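Local coordinates for protein probable adenylyl-sulfate kinase (Aeropyrum pernix, PDB 2YVU) that probably catalyses the ATP-dependent 3'-phosphorylation of adenosine 5'-phosphosulfate to 3'-phosphoadenylyl sulfate, the activated form of sulfate, at residues Arg73-Ala78 and Arg104-Glu109; Leu81-Val86 and Glu108-Pro113; Leu161-Glu166 and Glu171-Tyr176. One frame throughout, in Å; residues are numbered along the deposited sequence.

Contact 1: residues Arg73-Ala78 and Arg104-Glu109; sequences RIAWIA and RRIVEE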
ATOM      1  N   ARG A  73       6.256  -5.141  -2.633  1.00 29.55           N
ATOM      2  CA  ARG A  73       5.366  -4.010  -2.525  1.00 28.15           C
ATOM      3  C   ARG A  73       4.236  -4.322  -1.557  1.00 21.57           C
ATOM      4  O   ARG A  73       3.883  -3.496  -0.720  1.00 24.64           O
ATOM      5  CB  ARG A  73       4.807  -3.680  -3.898  1.00 26.75           C
ATOM      6  CG  ARG A  73       3.829  -2.570  -3.878  1.00 33.06           C
ATOM      7  CD  ARG A  73       3.825  -1.939  -5.230  1.00 37.16           C
ATOM      8  NE  ARG A  73       3.298  -2.857  -6.196  1.00 37.27           N
ATOM      9  CZ  ARG A  73       3.818  -3.061  -7.397  1.00 39.37           C
ATOM     10  NH1 ARG A  73       4.904  -2.406  -7.800  1.00 31.34           N
ATOM     11  NH2 ARG A  73       3.234  -3.929  -8.189  1.00 25.26           N
ATOM     12  N   ILE A  74       3.669  -5.517  -1.678  1.00 21.23           N
ATOM     13  CA  ILE A  74       2.592  -5.923  -0.785  1.00 19.09           C
ATOM     14  C   ILE A  74       3.094  -5.965   0.651  1.00 22.79           C
ATOM     15  O   ILE A  74       2.397  -5.552   1.565  1.00 19.79           O
ATOM     16  CB  ILE A  74       2.040  -7.316  -1.154  1.00 18.84           C
ATOM     17  CG1 ILE A  74       1.306  -7.241  -2.501  1.00 18.91           C
ATOM     18  CG2 ILE A  74       1.096  -7.808  -0.057  1.00 20.47           C
ATOM     19  CD1 ILE A  74       0.231  -6.150  -2.555  1.00 21.54           C
ATOM     20  N   ALA A  75       4.313  -6.477   0.835  1.00 22.64           N
ATOM     21  CA  ALA A  75       4.921  -6.577   2.157  1.00 23.04           C
ATOM     22  C   ALA A  75       5.029  -5.186   2.816  1.00 20.79           C
ATOM     23  O   ALA A  75       4.845  -5.016   4.013  1.00 23.72           O
ATOM     24  CB  ALA A  75       6.307  -7.193   2.024  1.00 25.86           C
ATOM     25  N   TRP A  76       5.330  -4.181   2.027  1.00 23.50           N
ATOM     26  CA  TRP A  76       5.445  -2.860   2.614  1.00 25.57           C
ATOM     27  C   TRP A  76       4.112  -2.262   3.000  1.00 26.49           C
ATOM     28  O   TRP A  76       3.998  -1.642   4.061  1.00 24.64           O
ATOM     29  CB  TRP A  76       6.192  -1.949   1.671  1.00 22.20           C
ATOM     30  CG  TRP A  76       7.654  -2.029   1.957  1.00 27.45           C
ATOM     31  CD1 TRP A  76       8.592  -2.770   1.297  1.00 24.95           C
ATOM     32  CD2 TRP A  76       8.336  -1.371   3.027  1.00 26.15           C
ATOM     33  NE1 TRP A  76       9.818  -2.607   1.888  1.00 29.11           N
ATOM     34  CE2 TRP A  76       9.689  -1.752   2.953  1.00 30.55           C
ATOM     35  CE3 TRP A  76       7.927  -0.494   4.042  1.00 27.23           C
ATOM     36  CZ2 TRP A  76      10.649  -1.282   3.859  1.00 34.23           C
ATOM     37  CZ3 TRP A  76       8.882  -0.023   4.946  1.00 39.92           C
ATOM     38  CH2 TRP A  76      10.229  -0.419   4.844  1.00 32.96           C
ATOM     39  N   ILE A  77       3.107  -2.464   2.144  1.00 24.74           N
ATOM     40  CA  ILE A  77       1.762  -1.958   2.391  1.00 25.56           C
ATOM     41  C   ILE A  77       1.245  -2.652   3.648  1.00 27.36           C
ATOM     42  O   ILE A  77       0.633  -2.031   4.509  1.00 29.35           O
ATOM     43  CB  ILE A  77       0.828  -2.275   1.213  1.00 21.54           C
ATOM     44  CG1 ILE A  77       1.319  -1.542  -0.045  1.00 24.50           C
ATOM     45  CG2 ILE A  77      -0.609  -1.938   1.572  1.00 23.42           C
ATOM     46  CD1 ILE A  77       0.556  -1.899  -1.357  1.00 21.86           C
ATOM     47  N   ALA A  78       1.506  -3.945   3.748  1.00 25.66           N
ATOM     48  CA  ALA A  78       1.083  -4.714   4.920  1.00 25.62           C
ATOM     49  C   ALA A  78       1.796  -4.213   6.180  1.00 21.43           C
ATOM     50  O   ALA A  78       1.206  -4.111   7.233  1.00 21.46           O
ATOM     51  CB  ALA A  78       1.396  -6.196   4.714  1.00 21.68           C
ATOM     52  N   ARG A 104       8.286 -11.993   4.615  1.00 23.30           N
ATOM     53  CA  ARG A 104       8.375 -12.148   6.071  1.00 26.69           C
ATOM     54  C   ARG A 104       9.376 -11.183   6.684  1.00 28.55           C
ATOM     55  O   ARG A 104       9.084 -10.550   7.710  1.00 30.03           O
ATOM     56  CB  ARG A 104       8.814 -13.572   6.444  1.00 27.26           C
ATOM     57  CG  ARG A 104       9.129 -13.756   7.939  1.00 31.70           C
ATOM     58  CD  ARG A 104       9.626 -15.198   8.293  1.00 27.52           C
ATOM     59  NE  ARG A 104       8.604 -16.238   8.115  1.00 26.20           N
ATOM     60  CZ  ARG A 104       7.601 -16.474   8.966  1.00 32.24           C
ATOM     61  NH1 ARG A 104       7.458 -15.749  10.072  1.00 28.80           N
ATOM     62  NH2 ARG A 104       6.754 -17.465   8.732  1.00 28.80           N
ATOM     63  N   ARG A 105      10.561 -11.099   6.071  1.00 29.62           N
ATOM     64  CA  ARG A 105      11.635 -10.228   6.552  1.00 32.50           C
ATOM     65  C   ARG A 105      11.200  -8.778   6.682  1.00 31.48           C
ATOM     66  O   ARG A 105      11.469  -8.113   7.684  1.00 32.69           O
ATOM     67  CB  ARG A 105      12.848 -10.270   5.610  1.00 34.61           C
ATOM     68  CG  ARG A 105      13.675 -11.542   5.667  1.00 56.07           C
ATOM     69  CD  ARG A 105      15.119 -11.306   5.165  1.00 62.49           C
ATOM     70  NE  ARG A 105      15.198 -10.799   3.790  1.00 63.62           N
ATOM     71  CZ  ARG A 105      15.077 -11.546   2.694  1.00 60.99           C
ATOM     72  NH1 ARG A 105      14.872 -12.854   2.792  1.00 58.60           N
ATOM     73  NH2 ARG A 105      15.162 -10.980   1.494  1.00 57.62           N
ATOM     74  N   ILE A 106      10.563  -8.277   5.635  1.00 33.90           N
ATOM     75  CA  ILE A 106      10.102  -6.907   5.630  1.00 29.15           C
ATOM     76  C   ILE A 106       9.140  -6.670   6.772  1.00 28.62           C
ATOM     77  O   ILE A 106       9.263  -5.675   7.491  1.00 28.04           O
ATOM     78  CB  ILE A 106       9.452  -6.570   4.284  1.00 26.21           C
ATOM     79  CG1 ILE A 106      10.559  -6.487   3.222  1.00 25.54           C
ATOM     80  CG2 ILE A 106       8.628  -5.288   4.399  1.00 25.32           C
ATOM     81  CD1 ILE A 106      10.078  -6.463   1.775  1.00 19.92           C
ATOM     82  N   VAL A 107       8.210  -7.594   6.979  1.00 23.94           N
ATOM     83  CA  VAL A 107       7.228  -7.433   8.070  1.00 22.98           C
ATOM     84  C   VAL A 107       7.870  -7.549   9.473  1.00 31.92           C
ATOM     85  O   VAL A 107       7.622  -6.710  10.366  1.00 26.90           O
ATOM     86  CB  VAL A 107       6.074  -8.475   7.926  1.00 23.18           C
ATOM     87  CG1 VAL A 107       5.111  -8.393   9.104  1.00 19.21           C
ATOM     88  CG2 VAL A 107       5.300  -8.208   6.586  1.00 22.16           C
ATOM     89  N   GLU A 108       8.717  -8.562   9.653  1.00 30.14           N
ATOM     90  CA  GLU A 108       9.359  -8.813  10.943  1.00 30.99           C
ATOM     91  C   GLU A 108      10.311  -7.708  11.361  1.00 34.15           C
ATOM     92  O   GLU A 108      10.481  -7.457  12.546  1.00 38.03           O
ATOM     93  CB  GLU A 108      10.084 -10.165  10.925  1.00 26.63           C
ATOM     94  CG  GLU A 108       9.126 -11.314  10.690  1.00 30.69           C
ATOM     95  CD  GLU A 108       9.716 -12.670  10.990  1.00 32.72           C
ATOM     96  OE1 GLU A 108      10.931 -12.867  10.775  1.00 34.10           O
ATOM     97  OE2 GLU A 108       8.949 -13.553  11.422  1.00 34.98           O
ATOM     98  N   GLU A 109      10.922  -7.058  10.382  1.00 31.87           N
ATOM     99  CA  GLU A 109      11.834  -5.960  10.637  1.00 39.95           C
ATOM    100  C   GLU A 109      11.118  -4.903  11.488  1.00 43.89           C
ATOM    101  O   GLU A 109      11.655  -4.410  12.467  1.00 45.79           O
ATOM    102  CB  GLU A 109      12.288  -5.365   9.300  1.00 36.53           C
ATOM    103  CG  GLU A 109      12.951  -4.009   9.404  1.00 53.85           C
ATOM    104  CD  GLU A 109      13.397  -3.466   8.052  1.00 61.44           C
ATOM    105  OE1 GLU A 109      13.653  -2.246   7.959  1.00 70.72           O
ATOM    106  OE2 GLU A 109      13.496  -4.255   7.087  1.00 66.53           O
TER
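I106 reaches across from one helix to wedge its branched side chain between A75 and W76 of the other. At the root of the side chain, I106 CB rests against A75 CB at 3.9 Å. One branch, the methyl CG2, lies anti to the backbone N (chi1 to CG1 -71°); this carries it over a face of the W76 indole, 3.9 Å from the centroid of the five-membered ring and almost on the ring normal, a CH-pi contact. The same CG2 also touches A75 CB and, 3.8 Å away, A75 O. Along the other branch, I106 CG1 passes W76 NE1 at 4.2 Å, and the terminal CD1 settles between A75 CB and W76 NE1, 3.8 Å from the former. Alanine suits its place because a single methyl lets the axes of the two segments approach to 8.8 Å, while the flat indole supplies a broad surface for a beta-branched chain to cross at about a right angle. A glycine replacing W76 would probably cost I106 CG2 the indole face beneath it and CD1 the NE1 beside it, leaving them only A75 across this contact, and open a gap toward T55 of the second subunit, on which the indole also packs. Beside this, V107 CG2 approaches A75 O, and V107 also touches V15 of strand 14-19, as does A78. The segments run nearly parallel, crossing at -20°, as expected of neighbouring helices that pack on one side of the parallel sheet in the P-loop kinase fold, helix 97-109 forming the crossover between strands 87-91 and 114-120.

Contact 2: residues Leu81-Val86 and Glu108-Pro113; sequences LARNGV and EEEGIP
The R83 guanidinium meets the E110 carboxylate with its edge: NH1 gives a salt-bridging hydrogen bond of 2.9 Å to E110 OE2, which lies close to the guanidinium plane. The carboxylate is approached from above, NH1 standing 42° out of its plane, and the two flat groups are turned 61° apart. On that same carboxylate face sits a methylene, R83 CD, 3.5 Å from E110 CD. The pair joins the ends of two neighbouring helices of the P-loop kinase fold, and each segment leaves its helix through a Schellman motif with a glycine, G85 or G111, at positive phi. Glycine suits both places, since a CB there would press on the carbonyl O of the preceding residue. R83 places CG between its backbone N and carbonyl carbon (chi1 74°) and then runs extended, carrying its guanidinium out to E110. E110 bends at its second torsion; the side chains cross at about a right angle. Each charge has a further mate: R83 NE bridges to E45 of the second subunit, and E110 OE2 also receives R79 NE. Two arginines at one oxygen would be expected to keep that carboxylate ionised. Beneath the charges, I112 sets its tip against the end of helix 64-82: CD1 presses on A82 CB at 3.5 Å, closer than two carbons normally sit. Its long branch fits because A82 offers so little bulk. Where helix 64-82 gives way to the turn, L81 O accepts from N84 N at 2.9 Å and from V86 N at 3.2 Å, the two donors arriving from opposite faces of the carbonyl.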
ATOM      1  N   LEU A  81       0.303  -0.801   7.252  1.00 22.20           N
ATOM      2  CA  LEU A  81      -1.012  -0.927   7.875  1.00 23.92           C
ATOM      3  C   LEU A  81      -0.876  -1.540   9.270  1.00 27.36           C
ATOM      4  O   LEU A  81      -1.459  -1.054  10.251  1.00 27.16           O
ATOM      5  CB  LEU A  81      -1.932  -1.797   7.006  1.00 20.42           C
ATOM      6  CG  LEU A  81      -2.497  -1.167   5.713  1.00 27.32           C
ATOM      7  CD1 LEU A  81      -3.049  -2.257   4.784  1.00 22.09           C
ATOM      8  CD2 LEU A  81      -3.598  -0.172   6.058  1.00 25.83           C
ATOM      9  N   ALA A  82      -0.085  -2.599   9.359  1.00 22.07           N
ATOM     10  CA  ALA A  82       0.073  -3.298  10.624  1.00 27.42           C
ATOM     11  C   ALA A  82       0.719  -2.459  11.718  1.00 21.87           C
ATOM     12  O   ALA A  82       0.335  -2.570  12.884  1.00 27.42           O
ATOM     13  CB  ALA A  82       0.851  -4.604  10.406  1.00 24.58           C
ATOM     14  N   ARG A  83       1.696  -1.630  11.369  1.00 29.88           N
ATOM     15  CA  ARG A  83       2.310  -0.800  12.395  1.00 32.57           C
ATOM     16  C   ARG A  83       1.324   0.264  12.853  1.00 37.13           C
ATOM     17  O   ARG A  83       1.594   0.985  13.818  1.00 35.84           O
ATOM     18  CB  ARG A  83       3.626  -0.156  11.911  1.00 31.66           C
ATOM     19  CG  ARG A  83       3.531   0.996  10.919  1.00 30.77           C
ATOM     20  CD  ARG A  83       4.937   1.251  10.399  1.00 26.66           C
ATOM     21  NE  ARG A  83       5.092   2.457   9.584  1.00 29.59           N
ATOM     22  CZ  ARG A  83       6.192   2.711   8.879  1.00 32.25           C
ATOM     23  NH1 ARG A  83       7.195   1.834   8.902  1.00 31.81           N
ATOM     24  NH2 ARG A  83       6.312   3.833   8.177  1.00 26.10           N
ATOM     25  N   ASN A  84       0.182   0.374  12.171  1.00 28.16           N
ATOM     26  CA  ASN A  84      -0.819   1.345  12.600  1.00 31.01           C
ATOM     27  C   ASN A  84      -2.041   0.673  13.191  1.00 29.31           C
ATOM     28  O   ASN A  84      -3.137   1.211  13.127  1.00 30.02           O
ATOM     29  CB  ASN A  84      -1.217   2.279  11.452  1.00 29.53           C
ATOM     30  CG  ASN A  84      -0.139   3.313  11.156  1.00 24.93           C
ATOM     31  OD1 ASN A  84       0.023   4.280  11.893  1.00 31.93           O
ATOM     32  ND2 ASN A  84       0.621   3.094  10.096  1.00 24.64           N
ATOM     33  N   GLY A  85      -1.844  -0.522  13.745  1.00 27.12           N
ATOM     34  CA  GLY A  85      -2.928  -1.237  14.405  1.00 27.31           C
ATOM     35  C   GLY A  85      -3.854  -2.125  13.601  1.00 28.31           C
ATOM     36  O   GLY A  85      -4.800  -2.663  14.146  1.00 30.71           O
ATOM     37  N   VAL A  86      -3.564  -2.321  12.321  1.00 24.57           N
ATOM     38  CA  VAL A  86      -4.414  -3.121  11.474  1.00 22.40           C
ATOM     39  C   VAL A  86      -4.013  -4.588  11.354  1.00 28.68           C
ATOM     40  O   VAL A  86      -2.836  -4.916  11.259  1.00 26.34           O
ATOM     41  CB  VAL A  86      -4.429  -2.532  10.053  1.00 28.07           C
ATOM     42  CG1 VAL A  86      -5.365  -3.336   9.164  1.00 21.33           C
ATOM     43  CG2 VAL A  86      -4.821  -1.052  10.105  1.00 22.21           C
ATOM     44  N   GLU A 108       8.717  -8.562   9.653  1.00 30.14           N
ATOM     45  CA  GLU A 108       9.359  -8.813  10.943  1.00 30.99           C
ATOM     46  C   GLU A 108      10.311  -7.708  11.361  1.00 34.15           C
ATOM     47  O   GLU A 108      10.481  -7.457  12.546  1.00 38.03           O
ATOM     48  CB  GLU A 108      10.084 -10.165  10.925  1.00 26.63           C
ATOM     49  CG  GLU A 108       9.126 -11.314  10.690  1.00 30.69           C
ATOM     50  CD  GLU A 108       9.716 -12.670  10.990  1.00 32.72           C
ATOM     51  OE1 GLU A 108      10.931 -12.867  10.775  1.00 34.10           O
ATOM     52  OE2 GLU A 108       8.949 -13.553  11.422  1.00 34.98           O
ATOM     53  N   GLU A 109      10.922  -7.058  10.382  1.00 31.87           N
ATOM     54  CA  GLU A 109      11.834  -5.960  10.637  1.00 39.95           C
ATOM     55  C   GLU A 109      11.118  -4.903  11.488  1.00 43.89           C
ATOM     56  O   GLU A 109      11.655  -4.410  12.467  1.00 45.79           O
ATOM     57  CB  GLU A 109      12.288  -5.365   9.300  1.00 36.53           C
ATOM     58  CG  GLU A 109      12.951  -4.009   9.404  1.00 53.85           C
ATOM     59  CD  GLU A 109      13.397  -3.466   8.052  1.00 61.44           C
ATOM     60  OE1 GLU A 109      13.653  -2.246   7.959  1.00 70.72           O
ATOM     61  OE2 GLU A 109      13.496  -4.255   7.087  1.00 66.53           O
ATOM     62  N   GLU A 110       9.892  -4.570  11.113  1.00 44.22           N
ATOM     63  CA  GLU A 110       9.109  -3.585  11.850  1.00 40.73           C
ATOM     64  C   GLU A 110       8.739  -4.138  13.224  1.00 41.93           C
ATOM     65  O   GLU A 110       8.151  -3.432  14.039  1.00 43.71           O
ATOM     66  CB  GLU A 110       7.818  -3.282  11.082  1.00 39.36           C
ATOM     67  CG  GLU A 110       6.939  -2.191  11.676  1.00 35.02           C
ATOM     68  CD  GLU A 110       7.508  -0.804  11.438  1.00 34.06           C
ATOM     69  OE1 GLU A 110       7.424   0.037  12.359  1.00 35.39           O
ATOM     70  OE2 GLU A 110       8.026  -0.551  10.323  1.00 35.87           O
ATOM     71  N   GLY A 111       9.050  -5.407  13.471  1.00 41.05           N
ATOM     72  CA  GLY A 111       8.687  -6.012  14.747  1.00 41.77           C
ATOM     73  C   GLY A 111       7.256  -6.544  14.723  1.00 41.80           C
ATOM     74  O   GLY A 111       6.664  -6.857  15.754  1.00 35.80           O
ATOM     75  N   ILE A 112       6.699  -6.668  13.524  1.00 37.40           N
ATOM     76  CA  ILE A 112       5.334  -7.156  13.358  1.00 34.50           C
ATOM     77  C   ILE A 112       5.267  -8.667  13.180  1.00 31.36           C
ATOM     78  O   ILE A 112       6.001  -9.237  12.377  1.00 28.73           O
ATOM     79  CB  ILE A 112       4.674  -6.489  12.128  1.00 31.45           C
ATOM     80  CG1 ILE A 112       4.659  -4.980  12.332  1.00 32.56           C
ATOM     81  CG2 ILE A 112       3.254  -7.020  11.922  1.00 26.63           C
ATOM     82  CD1 ILE A 112       4.205  -4.213  11.115  1.00 41.14           C
ATOM     83  N   PRO A 113       4.389  -9.339  13.942  1.00 28.75           N
ATOM     84  CA  PRO A 113       4.230 -10.788  13.849  1.00 35.45           C
ATOM     85  C   PRO A 113       3.802 -11.154  12.426  1.00 36.53           C
ATOM     86  O   PRO A 113       2.922 -10.505  11.861  1.00 27.00           O
ATOM     87  CB  PRO A 113       3.129 -11.080  14.858  1.00 28.62           C
ATOM     88  CG  PRO A 113       3.352 -10.022  15.884  1.00 30.84           C
ATOM     89  CD  PRO A 113       3.591  -8.798  15.051  1.00 33.17           C
TER

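Contact 3: residues Leu161-Glu166 and Glu171-Tyr176; sequences LVLDTE and EHNVSY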
ATOM      1  N   LEU A 161       0.895 -22.437  10.737  1.00 24.50           N
ATOM      2  CA  LEU A 161      -0.306 -23.259  10.836  1.00 24.70           C
ATOM      3  C   LEU A 161      -0.580 -23.881   9.475  1.00 23.72           C
ATOM      4  O   LEU A 161      -0.273 -23.282   8.455  1.00 24.57           O
ATOM      5  CB  LEU A 161      -1.502 -22.382  11.257  1.00 27.27           C
ATOM      6  CG  LEU A 161      -2.769 -23.033  11.819  1.00 31.55           C
ATOM      7  CD1 LEU A 161      -2.452 -23.523  13.228  1.00 26.47           C
ATOM      8  CD2 LEU A 161      -3.937 -22.025  11.881  1.00 30.54           C
ATOM      9  N   VAL A 162      -1.180 -25.061   9.470  1.00 22.10           N
ATOM     10  CA  VAL A 162      -1.522 -25.760   8.232  1.00 29.53           C
ATOM     11  C   VAL A 162      -3.026 -25.953   8.187  1.00 30.07           C
ATOM     12  O   VAL A 162      -3.620 -26.455   9.138  1.00 30.94           O
ATOM     13  CB  VAL A 162      -0.875 -27.159   8.157  1.00 29.66           C
ATOM     14  CG1 VAL A 162      -1.342 -27.885   6.890  1.00 26.70           C
ATOM     15  CG2 VAL A 162       0.642 -27.027   8.180  1.00 32.51           C
ATOM     16  N   LEU A 163      -3.657 -25.527   7.101  1.00 27.07           N
ATOM     17  CA  LEU A 163      -5.104 -25.707   6.976  1.00 28.90           C
ATOM     18  C   LEU A 163      -5.325 -26.734   5.863  1.00 28.82           C
ATOM     19  O   LEU A 163      -5.159 -26.433   4.671  1.00 30.91           O
ATOM     20  CB  LEU A 163      -5.806 -24.368   6.645  1.00 23.52           C
ATOM     21  CG  LEU A 163      -5.667 -23.245   7.695  1.00 25.22           C
ATOM     22  CD1 LEU A 163      -6.471 -22.051   7.240  1.00 22.63           C
ATOM     23  CD2 LEU A 163      -6.144 -23.699   9.084  1.00 23.98           C
ATOM     24  N   ASP A 164      -5.673 -27.958   6.255  1.00 27.92           N
ATOM     25  CA  ASP A 164      -5.896 -29.016   5.275  1.00 31.10           C
ATOM     26  C   ASP A 164      -7.286 -28.866   4.678  1.00 34.10           C
ATOM     27  O   ASP A 164      -8.284 -29.215   5.319  1.00 34.70           O
ATOM     28  CB  ASP A 164      -5.769 -30.397   5.928  1.00 34.06           C
ATOM     29  CG  ASP A 164      -5.706 -31.518   4.891  1.00 40.67           C
ATOM     30  OD1 ASP A 164      -6.401 -31.419   3.859  1.00 43.74           O
ATOM     31  OD2 ASP A 164      -4.966 -32.500   5.106  1.00 47.67           O
ATOM     32  N   THR A 165      -7.360 -28.354   3.453  1.00 34.29           N
ATOM     33  CA  THR A 165      -8.652 -28.155   2.815  1.00 33.15           C
ATOM     34  C   THR A 165      -9.249 -29.433   2.211  1.00 34.60           C
ATOM     35  O   THR A 165     -10.327 -29.396   1.632  1.00 33.29           O
ATOM     36  CB  THR A 165      -8.582 -27.062   1.718  1.00 36.42           C
ATOM     37  OG1 THR A 165      -7.792 -27.530   0.624  1.00 39.96           O
ATOM     38  CG2 THR A 165      -7.949 -25.771   2.273  1.00 28.79           C
ATOM     39  N   GLU A 166      -8.554 -30.560   2.335  1.00 36.57           N
ATOM     40  CA  GLU A 166      -9.096 -31.803   1.793  1.00 40.05           C
ATOM     41  C   GLU A 166      -9.730 -32.637   2.902  1.00 38.97           C
ATOM     42  O   GLU A 166     -10.755 -33.295   2.693  1.00 41.80           O
ATOM     43  CB  GLU A 166      -8.002 -32.599   1.050  1.00 41.25           C
ATOM     44  CG  GLU A 166      -7.851 -32.187  -0.435  1.00 49.39           C
ATOM     45  CD  GLU A 166      -6.690 -32.874  -1.167  1.00 51.09           C
ATOM     46  OE1 GLU A 166      -5.690 -32.187  -1.479  1.00 45.26           O
ATOM     47  OE2 GLU A 166      -6.776 -34.097  -1.440  1.00 51.24           O
ATOM     48  N   GLU A 171     -15.378 -24.270   7.616  1.00 29.49           N
ATOM     49  CA  GLU A 171     -15.777 -23.828   8.955  1.00 34.32           C
ATOM     50  C   GLU A 171     -14.744 -24.237   9.987  1.00 33.64           C
ATOM     51  O   GLU A 171     -14.367 -23.460  10.861  1.00 31.58           O
ATOM     52  CB  GLU A 171     -17.131 -24.430   9.364  1.00 37.61           C
ATOM     53  CG  GLU A 171     -18.352 -23.871   8.632  1.00 46.33           C
ATOM     54  CD  GLU A 171     -18.488 -24.397   7.215  1.00 49.82           C
ATOM     55  OE1 GLU A 171     -17.990 -25.510   6.939  1.00 56.64           O
ATOM     56  OE2 GLU A 171     -19.106 -23.708   6.377  1.00 55.35           O
ATOM     57  N   HIS A 172     -14.304 -25.479   9.887  1.00 32.09           N
ATOM     58  CA  HIS A 172     -13.309 -25.972  10.796  1.00 30.04           C
ATOM     59  C   HIS A 172     -12.034 -25.160  10.611  1.00 28.62           C
ATOM     60  O   HIS A 172     -11.427 -24.714  11.585  1.00 33.59           O
ATOM     61  CB  HIS A 172     -13.033 -27.455  10.520  1.00 32.84           C
ATOM     62  CG  HIS A 172     -11.875 -28.003  11.296  1.00 41.06           C
ATOM     63  ND1 HIS A 172     -10.562 -27.772  10.939  1.00 38.66           N
ATOM     64  CD2 HIS A 172     -11.831 -28.739  12.429  1.00 40.25           C
ATOM     65  CE1 HIS A 172      -9.760 -28.342  11.819  1.00 31.03           C
ATOM     66  NE2 HIS A 172     -10.505 -28.935  12.734  1.00 48.82           N
ATOM     67  N   ASN A 173     -11.635 -24.939   9.359  1.00 26.05           N
ATOM     68  CA  ASN A 173     -10.395 -24.201   9.121  1.00 23.79           C
ATOM     69  C   ASN A 173     -10.403 -22.736   9.485  1.00 26.67           C
ATOM     70  O   ASN A 173      -9.408 -22.212  10.017  1.00 22.83           O
ATOM     71  CB  ASN A 173      -9.941 -24.373   7.664  1.00 27.17           C
ATOM     72  CG  ASN A 173      -9.372 -25.744   7.405  1.00 33.23           C
ATOM     73  OD1 ASN A 173      -8.885 -26.403   8.331  1.00 28.39           O
ATOM     74  ND2 ASN A 173      -9.410 -26.185   6.150  1.00 29.76           N
ATOM     75  N   VAL A 174     -11.500 -22.045   9.182  1.00 24.81           N
ATOM     76  CA  VAL A 174     -11.569 -20.635   9.532  1.00 24.96           C
ATOM     77  C   VAL A 174     -11.444 -20.507  11.063  1.00 31.65           C
ATOM     78  O   VAL A 174     -10.744 -19.632  11.597  1.00 31.56           O
ATOM     79  CB  VAL A 174     -12.916 -20.014   9.102  1.00 24.71           C
ATOM     80  CG1 VAL A 174     -13.081 -18.704   9.783  1.00 24.14           C
ATOM     81  CG2 VAL A 174     -12.956 -19.814   7.568  1.00 25.63           C
ATOM     82  N   SER A 175     -12.140 -21.402  11.752  1.00 27.27           N
ATOM     83  CA  SER A 175     -12.162 -21.433  13.198  1.00 33.24           C
ATOM     84  C   SER A 175     -10.788 -21.749  13.769  1.00 28.56           C
ATOM     85  O   SER A 175     -10.401 -21.215  14.798  1.00 32.61           O
ATOM     86  CB  SER A 175     -13.175 -22.497  13.653  1.00 37.55           C
ATOM     87  OG  SER A 175     -13.189 -22.628  15.054  1.00 48.93           O
ATOM     88  N   TYR A 176     -10.047 -22.618  13.092  1.00 28.70           N
ATOM     89  CA  TYR A 176      -8.717 -22.996  13.560  1.00 28.25           C
ATOM     90  C   TYR A 176      -7.758 -21.823  13.406  1.00 30.24           C
ATOM     91  O   TYR A 176      -6.935 -21.579  14.285  1.00 27.87           O
ATOM     92  CB  TYR A 176      -8.233 -24.219  12.767  1.00 30.17           C
ATOM     93  CG  TYR A 176      -6.991 -24.939  13.282  1.00 34.47           C
ATOM     94  CD1 TYR A 176      -6.835 -25.253  14.639  1.00 27.96           C
ATOM     95  CD2 TYR A 176      -6.004 -25.374  12.393  1.00 34.06           C
ATOM     96  CE1 TYR A 176      -5.738 -25.982  15.091  1.00 29.28           C
ATOM     97  CE2 TYR A 176      -4.894 -26.106  12.832  1.00 35.99           C
ATOM     98  CZ  TYR A 176      -4.769 -26.407  14.184  1.00 36.92           C
ATOM     99  OH  TYR A 176      -3.670 -27.124  14.613  1.00 34.90           O
TER
HETATM  100  O   HOH W   1      -7.094 -28.440   8.822  1.00 36.17           O
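Apolar contacts are made by Y176, whose long flat ring suits the place because it spans from the helix to two leucines of the strand. L161 CD1 touches Y176 CE2 at 3.6 Å, and L163 CD2 comes up near the ring plane, at the edge, 3.7 Å from Y176 CD2. The tyrosine ring is thrown toward the strand by a chi1 of -168°, which sets CG opposite the backbone N, with V162 O in the ring plane by its edge. L163 also slides past N173, its CB 3.9 Å from N173 CG; an aliphatic chain is apt here, able to lie along both the helix backbone and the amide carbon. Polar contacts centre on the N173 amide, which addresses both backbone groups of D164. N173 ND2 gives a weak but nearly straight hydrogen bond (176°) to D164 O at 3.3 Å. Its other end is reached through a water, which accepts from D164 N at 3.0 Å and donates to N173 OD1 at 2.8 Å. Asparagine suits this position, having donor and acceptor side by side; the two links, with a weak bond from H172 ND1 to OD1, would fix which way the amide is flipped. Where the strand ends, D164 OD1 accepts from E166 N, an Asx turn, and T165 OG1 is held by K120 O and R129. Strand 161-164, hydrogen-bonded to strand 114-120 at one margin of the sheet, runs nearly antiparallel to the helix following it (169° between segment directions), the closing strand-helix unit of this P-loop kinase fold, with T165 near S24 of the probable ATP-binding loop.

Overall arrangement
From the N terminus, the chain first lays down strand 14-19, the P-loop, helix 26-39 and strand 44-48. Helix 64-82 then opens contact 1 and, a little later, contact 2. Both loops contain strand 87-91 and close around the end of helix 97-109, sharing E108 and E109; contact 2 begins inside the loop of contact 1 and finishes just beyond it, so the two loops cross rather than nest. They touch, with a probable hydrogen bond between V107 O and I112 N, and both adjoin the second subunit. Contact 3 follows in series, a short local closure about 24 Å away between centres, tying the last strand to the C-terminal helix.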